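Local coordinates for protein tRNA (cytosine(72)-C(5))-methyltransferase (Pyrococcus horikoshii, PDB 5ZVE) that transfers a methyl group from S-adenosyl-L-methionine to the C5 position of cytosine 72 in several tRNAs, at residues Arg191-Lys196 / Val317-Thr322; Lys259-Gly264 / Ile305-Lys310; Lys292-Thr297 / Tyr327-Gly332. All coordinates share one frame; numbering follows the deposited sequence.

Contact 1 of 3, residues Arg191-Lys196 / Val317-Thr322; sequences RVLEPK and VLVYST
L193 and V319 carry this contact, their side chains crossing obliquely as helix 184-193 ends over strand 316-322. The touching branches are CD1 of L193 and CG2 of V319, 3.6 Å apart. With CG of L193 anti to its own backbone N (chi1 -176°), the end of the leucine comes nearer the strand than its CB direction alone would suggest. The CG2 methyl of V319 also presses on the helix backbone, 3.8 Å from CA of L193. Around this pair the fit is looser: CG1 of V317 flanks CD1 of L193 at 4.4 Å, and CG1 of V192 meets CG2 of V319 at the same distance. V317 and V319 both point at the helix because residues two apart in a strand share a face, while L318 between them points away. Compact beta-branched valines suit the strand, and the longer leucine spans the distance from the helix. No hydrogen bond links the segments. I215 of helix 210-218 also touches L193, and V319 touches L271 of the parallel neighbouring strand 267-273. A helix laid by apolar side chains on a largely parallel sheet is the layered packing of the Rossmann-like class I methyltransferase fold.

Contact 2 of 3, residues Lys259-Gly264 / Ile305-Lys310; sequences KLPDLG and IWAAIK
CG of L260 lies anti to the backbone N (chi1 177°), and K310, with CG beside its backbone N (chi1 -71°), bends at chi3 (-58°); these torsions bring both chains to the place where the 3-10 turn 260-262 meets helix 291-310. L260 sends CD2 to 4.1 Å from the backbone O of A307, while its CB faces CB of A307. The bend in K310 carries CE to 3.9 Å from CG of P261, and the aliphatic chain of the lysine crosses the proline ring at about a right angle.

P261 and A307 bury most of the area. The proline sets CD against CB of A307 at 3.8 Å and CG against the carbonyl O of A307 at 3.7 Å, so the neighbouring ring carbons CD and CG meet the methyl and the peptide oxygen in turn. That oxygen accepts a hydrogen bond from OG of S311, just past the segment. Alanine suits the helix here because its single methyl lets the backbones come close: CA of L260 and CA of A307 are 5.9 Å apart. Proline brings a compact, rigid apolar ring to the partly exposed border, where the lysine lays its CE methylene against it. The same lysine sets CD over one face of the W306 ring, 3.4 Å above the plane and offset toward the rim, and W306 also makes a cation-pi contact with K340.

Deeper in, M204 touches both L260 and A308. The segment 259-264 belongs to the connection from strand 250-254 to strand 267-273, and helix 291-310 is the crossover between strand 267-273 and its parallel neighbour 316-322. The contact thus joins a loop to the helix of a right-handed beta-alpha-beta crossover in the Rossmann-like methyltransferase core.

Contact 3 of 3, residues Lys292-Thr297 / Tyr327-Gly332; sequences KHIEAT and YEENEG
Van der Waals contacts alone join I294 and T297 of helix 291-310 to E328 and E329; no hydrogen bond links the segments. Branched I294 offers CG2 to E328, 3.4 Å from OE1 and 4.0 Å from CB, the two side chains crossing at about a right angle. E329 passes over the helix backbone with CG 3.9 Å from O of I294, and its OE1 comes to 3.5 Å from CG2 of T297.

The polar ends bond elsewhere. OE1 of E328 pairs with Y12 OH, while OE2 of E329 takes T277 OG1 and S326 OG. Threonine suits its place, offering its helix a hydroxyl and the glutamate a methyl: OG1 of T297 donates to H293 O at 2.7 Å, opposite in face to the T297 N bond, and this rotation (chi1 -55°) sets CG2, anti to the backbone N, against OE1 of E329. With an alanine at E329, the hydroxyls of T277 and S326 would probably lose a shared acceptor, and a gap would open beside I294 and T297.

Both glutamates sit in type I beta turn 327-330, before helix 331-339. Hydroxyls satisfy the buried E329 OE2, so bonds outside the contact, not across it, fix both carboxylates.

Strand 316-322 is the common neighbour. Through its face turned from helix 184-193, contact 1 meets contact 2: Y320 CE1 lies 3.9 Å from I305 CD1, and L318 CD1 4.1 Å from A308 CB. At the strand's end it meets contact 3, where Y320 OH and E329 O, like T322 OG1 and N330 OD1, are 2.7 Å apart and probably hydrogen-bonded. Contacts 2 and 3 share helix 291-310 without touching, their centres about 21 Å apart. All three approach the bound S-adenosyl-L-homocysteine: the side chains of L260 and T297 are about 9 Å from it, V319 about 10 Å. The side chain of C323, which directly follows T322 and is the predicted nucleophile, is about 8 Å from that of E329.

Contact 1 of 3, residues Arg191-Lys196 / Val317-Thr322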
# COMPACT_ATOMS: atom_id res chain seq x y z
N ARG A 191 -13.86 2.35 -5.78
CA ARG A 191 -14.73 2.54 -6.93
C ARG A 191 -15.65 1.33 -7.15
O ARG A 191 -16.85 1.48 -7.34
CB ARG A 191 -13.90 2.80 -8.19
CG ARG A 191 -13.43 4.24 -8.32
CD ARG A 191 -14.52 5.08 -8.97
NE ARG A 191 -14.06 6.45 -9.23
CZ ARG A 191 -14.79 7.36 -9.85
NH1 ARG A 191 -16.00 7.06 -10.29
NH2 ARG A 191 -14.30 8.58 -10.04
N VAL A 192 -15.05 0.15 -7.11
CA VAL A 192 -15.77 -1.10 -7.36
C VAL A 192 -16.84 -1.35 -6.29
O VAL A 192 -17.81 -2.06 -6.53
CB VAL A 192 -14.75 -2.27 -7.42
CG1 VAL A 192 -15.43 -3.63 -7.33
CG2 VAL A 192 -13.91 -2.16 -8.70
N LEU A 193 -16.70 -0.69 -5.14
CA LEU A 193 -17.71 -0.77 -4.09
C LEU A 193 -18.97 0.00 -4.47
O LEU A 193 -20.07 -0.34 -4.03
CB LEU A 193 -17.15 -0.23 -2.77
CG LEU A 193 -18.10 -0.37 -1.58
CD1 LEU A 193 -18.44 -1.83 -1.31
CD2 LEU A 193 -17.51 0.27 -0.32
N GLU A 194 -18.80 1.03 -5.30
CA GLU A 194 -19.89 1.90 -5.74
C GLU A 194 -20.74 2.40 -4.58
O GLU A 194 -21.94 2.14 -4.53
CB GLU A 194 -20.78 1.18 -6.75
CG GLU A 194 -20.07 0.68 -8.00
CD GLU A 194 -21.04 0.04 -8.99
OE1 GLU A 194 -22.26 0.29 -8.88
OE2 GLU A 194 -20.58 -0.71 -9.88
N PRO A 195 -20.13 3.13 -3.63
CA PRO A 195 -20.92 3.59 -2.49
C PRO A 195 -21.97 4.61 -2.89
O PRO A 195 -21.71 5.47 -3.73
CB PRO A 195 -19.87 4.22 -1.57
CG PRO A 195 -18.81 4.70 -2.51
CD PRO A 195 -18.76 3.67 -3.61
N LYS A 196 -23.15 4.53 -2.27
CA LYS A 196 -24.22 5.49 -2.52
C LYS A 196 -24.53 6.23 -1.22
O LYS A 196 -24.39 5.67 -0.14
CB LYS A 196 -25.47 4.79 -3.04
CG LYS A 196 -25.24 3.97 -4.30
CD LYS A 196 -24.87 4.85 -5.48
CE LYS A 196 -24.21 4.04 -6.58
NZ LYS A 196 -24.85 2.70 -6.75
N VAL A 317 -23.70 -5.84 -0.39
CA VAL A 317 -22.47 -6.03 -1.15
C VAL A 317 -21.24 -6.00 -0.26
O VAL A 317 -21.08 -5.11 0.58
CB VAL A 317 -22.33 -4.95 -2.24
CG1 VAL A 317 -20.97 -5.08 -2.94
CG2 VAL A 317 -23.47 -5.05 -3.23
N LEU A 318 -20.37 -6.99 -0.44
CA LEU A 318 -19.08 -7.01 0.24
C LEU A 318 -17.95 -6.88 -0.76
O LEU A 318 -17.92 -7.58 -1.77
CB LEU A 318 -18.92 -8.29 1.06
CG LEU A 318 -17.51 -8.58 1.61
CD1 LEU A 318 -17.14 -7.62 2.72
CD2 LEU A 318 -17.41 -10.02 2.09
N VAL A 319 -17.04 -5.95 -0.50
CA VAL A 319 -15.81 -5.89 -1.26
C VAL A 319 -14.66 -6.32 -0.36
O VAL A 319 -14.40 -5.72 0.68
CB VAL A 319 -15.54 -4.49 -1.85
CG1 VAL A 319 -14.08 -4.35 -2.24
CG2 VAL A 319 -16.43 -4.25 -3.06
N TYR A 320 -13.99 -7.39 -0.78
CA TYR A 320 -12.84 -7.93 -0.07
C TYR A 320 -11.57 -7.65 -0.85
O TYR A 320 -11.49 -7.93 -2.05
CB TYR A 320 -13.03 -9.44 0.13
CG TYR A 320 -11.90 -10.17 0.81
CD1 TYR A 320 -11.80 -10.22 2.20
CD2 TYR A 320 -10.96 -10.87 0.06
CE1 TYR A 320 -10.77 -10.92 2.82
CE2 TYR A 320 -9.93 -11.57 0.68
CZ TYR A 320 -9.84 -11.59 2.06
OH TYR A 320 -8.82 -12.29 2.67
N SER A 321 -10.58 -7.06 -0.19
CA SER A 321 -9.31 -6.79 -0.84
C SER A 321 -8.12 -7.10 0.06
O SER A 321 -8.18 -6.95 1.28
CB SER A 321 -9.24 -5.34 -1.33
OG SER A 321 -9.27 -4.42 -0.25
N THR A 322 -7.02 -7.52 -0.56
CA THR A 322 -5.75 -7.69 0.14
C THR A 322 -4.61 -7.16 -0.72
O THR A 322 -4.73 -7.04 -1.94
CB THR A 322 -5.46 -9.17 0.48
OG1 THR A 322 -5.06 -9.86 -0.71
CG2 THR A 322 -6.68 -9.86 1.09

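Contact 2 of 3, residues Lys259-Gly264 / Ile305-Lys310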
# COMPACT_ATOMS: atom_id res chain seq x y z
N LYS A 259 -15.91 -9.02 15.94
CA LYS A 259 -17.13 -8.98 16.74
C LYS A 259 -18.16 -8.00 16.18
O LYS A 259 -19.10 -7.63 16.88
CB LYS A 259 -16.79 -8.60 18.19
CG LYS A 259 -15.76 -9.51 18.85
CD LYS A 259 -15.57 -9.15 20.31
CE LYS A 259 -16.56 -9.89 21.19
NZ LYS A 259 -16.19 -11.33 21.32
N LEU A 260 -17.98 -7.58 14.93
CA LEU A 260 -18.88 -6.61 14.29
C LEU A 260 -20.39 -6.82 14.50
O LEU A 260 -21.10 -5.86 14.77
CB LEU A 260 -18.61 -6.54 12.78
CG LEU A 260 -19.58 -5.59 12.06
CD1 LEU A 260 -19.42 -4.15 12.53
CD2 LEU A 260 -19.49 -5.68 10.56
N PRO A 261 -20.89 -8.07 14.37
CA PRO A 261 -22.33 -8.25 14.59
C PRO A 261 -22.83 -7.82 15.97
O PRO A 261 -24.04 -7.78 16.16
CB PRO A 261 -22.52 -9.75 14.38
CG PRO A 261 -21.45 -10.14 13.44
CD PRO A 261 -20.27 -9.31 13.86
N ASP A 262 -21.93 -7.51 16.89
CA ASP A 262 -22.32 -7.02 18.22
C ASP A 262 -23.02 -5.67 18.14
O ASP A 262 -23.80 -5.32 19.02
CB ASP A 262 -21.10 -6.92 19.14
CG ASP A 262 -20.58 -8.28 19.57
OD1 ASP A 262 -21.09 -9.30 19.06
OD2 ASP A 262 -19.67 -8.33 20.43
N LEU A 263 -22.73 -4.91 17.09
CA LEU A 263 -23.52 -3.72 16.78
C LEU A 263 -24.90 -4.19 16.30
O LEU A 263 -25.11 -5.39 16.11
CB LEU A 263 -22.84 -2.85 15.72
CG LEU A 263 -21.64 -1.97 16.12
CD1 LEU A 263 -20.47 -2.79 16.64
CD2 LEU A 263 -21.19 -1.10 14.96
N GLY A 264 -25.83 -3.28 16.08
CA GLY A 264 -27.15 -3.72 15.66
C GLY A 264 -27.36 -3.49 14.18
O GLY A 264 -28.48 -3.57 13.67
N ILE A 305 -14.50 -12.07 7.61
CA ILE A 305 -15.40 -12.35 6.51
C ILE A 305 -16.76 -12.82 7.00
O ILE A 305 -17.80 -12.33 6.57
CB ILE A 305 -14.81 -13.43 5.60
CG1 ILE A 305 -13.57 -12.89 4.87
CG2 ILE A 305 -15.86 -13.93 4.63
CD1 ILE A 305 -12.78 -13.97 4.16
N TRP A 306 -16.74 -13.79 7.92
CA TRP A 306 -17.95 -14.32 8.52
C TRP A 306 -18.71 -13.21 9.23
O TRP A 306 -19.92 -13.08 9.08
CB TRP A 306 -17.61 -15.47 9.48
CG TRP A 306 -18.80 -16.15 10.14
CD1 TRP A 306 -18.94 -16.44 11.47
CD2 TRP A 306 -20.00 -16.61 9.50
NE1 TRP A 306 -20.15 -17.06 11.69
CE2 TRP A 306 -20.81 -17.18 10.50
CE3 TRP A 306 -20.46 -16.61 8.17
CZ2 TRP A 306 -22.06 -17.73 10.22
CZ3 TRP A 306 -21.70 -17.16 7.90
CH2 TRP A 306 -22.49 -17.72 8.92
N ALA A 307 -17.98 -12.39 9.98
CA ALA A 307 -18.57 -11.26 10.69
C ALA A 307 -19.22 -10.28 9.71
O ALA A 307 -20.27 -9.70 10.00
CB ALA A 307 -17.53 -10.56 11.54
N ALA A 308 -18.59 -10.10 8.55
CA ALA A 308 -19.11 -9.19 7.53
C ALA A 308 -20.38 -9.74 6.90
O ALA A 308 -21.36 -9.03 6.73
CB ALA A 308 -18.06 -8.94 6.46
N ILE A 309 -20.34 -11.02 6.54
CA ILE A 309 -21.47 -11.70 5.93
C ILE A 309 -22.71 -11.63 6.82
O ILE A 309 -23.81 -11.34 6.35
CB ILE A 309 -21.14 -13.18 5.63
CG1 ILE A 309 -20.06 -13.27 4.55
CG2 ILE A 309 -22.39 -13.94 5.21
CD1 ILE A 309 -19.59 -14.69 4.28
N LYS A 310 -22.52 -11.88 8.12
CA LYS A 310 -23.63 -11.85 9.06
C LYS A 310 -24.15 -10.44 9.30
O LYS A 310 -25.29 -10.25 9.73
CB LYS A 310 -23.21 -12.47 10.40
CG LYS A 310 -23.01 -13.97 10.36
CD LYS A 310 -22.88 -14.56 11.76
CE LYS A 310 -21.73 -13.94 12.53
NZ LYS A 310 -21.58 -14.53 13.90

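Contact 3 of 3, residues Lys292-Thr297 / Tyr327-Gly332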
# COMPACT_ATOMS: atom_id res chain seq x y z
N LYS A 292 3.83 -20.53 6.91
CA LYS A 292 3.12 -20.56 8.18
C LYS A 292 2.26 -19.31 8.39
O LYS A 292 1.18 -19.38 8.98
CB LYS A 292 4.10 -20.73 9.34
CG LYS A 292 5.30 -19.80 9.26
CD LYS A 292 6.08 -19.79 10.57
CE LYS A 292 7.15 -18.71 10.57
NZ LYS A 292 7.72 -18.49 11.92
N HIS A 293 2.74 -18.17 7.90
CA HIS A 293 2.01 -16.91 8.02
C HIS A 293 0.79 -16.84 7.10
O HIS A 293 -0.22 -16.23 7.44
CB HIS A 293 2.92 -15.72 7.72
CG HIS A 293 4.06 -15.58 8.68
ND1 HIS A 293 5.37 -15.79 8.31
CD2 HIS A 293 4.08 -15.25 9.99
CE1 HIS A 293 6.16 -15.59 9.36
NE2 HIS A 293 5.40 -15.26 10.39
N ILE A 294 0.90 -17.47 5.93
CA ILE A 294 -0.19 -17.47 4.97
C ILE A 294 -1.40 -18.21 5.52
O ILE A 294 -2.52 -17.70 5.50
CB ILE A 294 0.24 -18.11 3.64
CG1 ILE A 294 1.31 -17.24 2.96
CG2 ILE A 294 -0.95 -18.27 2.71
CD1 ILE A 294 1.88 -17.84 1.70
N GLU A 295 -1.16 -19.41 6.04
CA GLU A 295 -2.22 -20.22 6.62
C GLU A 295 -2.85 -19.54 7.83
O GLU A 295 -4.07 -19.42 7.92
CB GLU A 295 -1.69 -21.60 7.01
CG GLU A 295 -2.75 -22.54 7.57
CD GLU A 295 -2.16 -23.82 8.13
OE1 GLU A 295 -0.92 -23.92 8.19
OE2 GLU A 295 -2.95 -24.71 8.50
N ALA A 296 -2.01 -19.07 8.75
CA ALA A 296 -2.51 -18.42 9.96
C ALA A 296 -3.33 -17.18 9.62
O ALA A 296 -4.41 -16.98 10.17
CB ALA A 296 -1.35 -18.07 10.87
N THR A 297 -2.80 -16.34 8.73
CA THR A 297 -3.47 -15.09 8.38
C THR A 297 -4.76 -15.34 7.60
O THR A 297 -5.75 -14.63 7.80
CB THR A 297 -2.54 -14.18 7.56
OG1 THR A 297 -1.33 -13.97 8.29
CG2 THR A 297 -3.21 -12.84 7.28
N TYR A 327 -2.80 -17.68 -2.57
CA TYR A 327 -4.08 -18.26 -2.94
C TYR A 327 -5.02 -18.31 -1.74
O TYR A 327 -6.18 -17.89 -1.84
CB TYR A 327 -3.91 -19.66 -3.53
CG TYR A 327 -5.20 -20.24 -4.05
CD1 TYR A 327 -5.61 -20.01 -5.35
CD2 TYR A 327 -6.03 -20.99 -3.22
CE1 TYR A 327 -6.81 -20.53 -5.82
CE2 TYR A 327 -7.22 -21.51 -3.68
CZ TYR A 327 -7.60 -21.28 -4.98
OH TYR A 327 -8.79 -21.80 -5.44
N GLU A 328 -4.51 -18.83 -0.63
CA GLU A 328 -5.33 -19.09 0.56
C GLU A 328 -6.03 -17.84 1.09
O GLU A 328 -7.20 -17.90 1.48
CB GLU A 328 -4.48 -19.71 1.67
CG GLU A 328 -3.98 -21.13 1.42
CD GLU A 328 -2.75 -21.18 0.53
OE1 GLU A 328 -2.26 -20.11 0.12
OE2 GLU A 328 -2.26 -22.30 0.26
N GLU A 329 -5.33 -16.71 1.10
CA GLU A 329 -5.90 -15.47 1.62
C GLU A 329 -6.84 -14.82 0.61
O GLU A 329 -7.59 -13.91 0.95
CB GLU A 329 -4.80 -14.47 1.99
CG GLU A 329 -3.87 -14.93 3.09
CD GLU A 329 -2.67 -14.00 3.25
OE1 GLU A 329 -2.84 -12.91 3.85
OE2 GLU A 329 -1.57 -14.34 2.77
N ASN A 330 -6.81 -15.30 -0.62
CA ASN A 330 -7.55 -14.66 -1.69
C ASN A 330 -8.65 -15.54 -2.28
O ASN A 330 -9.76 -15.57 -1.75
CB ASN A 330 -6.58 -14.20 -2.78
CG ASN A 330 -5.68 -13.09 -2.30
OD1 ASN A 330 -6.08 -12.27 -1.47
ND2 ASN A 330 -4.45 -13.05 -2.82
N GLU A 331 -8.34 -16.25 -3.36
CA GLU A 331 -9.34 -17.11 -3.99
C GLU A 331 -9.87 -18.16 -3.01
O GLU A 331 -11.05 -18.49 -3.02
CB GLU A 331 -8.76 -17.79 -5.24
CG GLU A 331 -8.60 -16.87 -6.44
CD GLU A 331 -7.26 -16.15 -6.46
OE1 GLU A 331 -6.55 -16.17 -5.43
OE2 GLU A 331 -6.92 -15.56 -7.51
N GLY A 332 -8.98 -18.67 -2.16
CA GLY A 332 -9.37 -19.64 -1.15
C GLY A 332 -10.41 -19.11 -0.19
O GLY A 332 -11.36 -19.80 0.15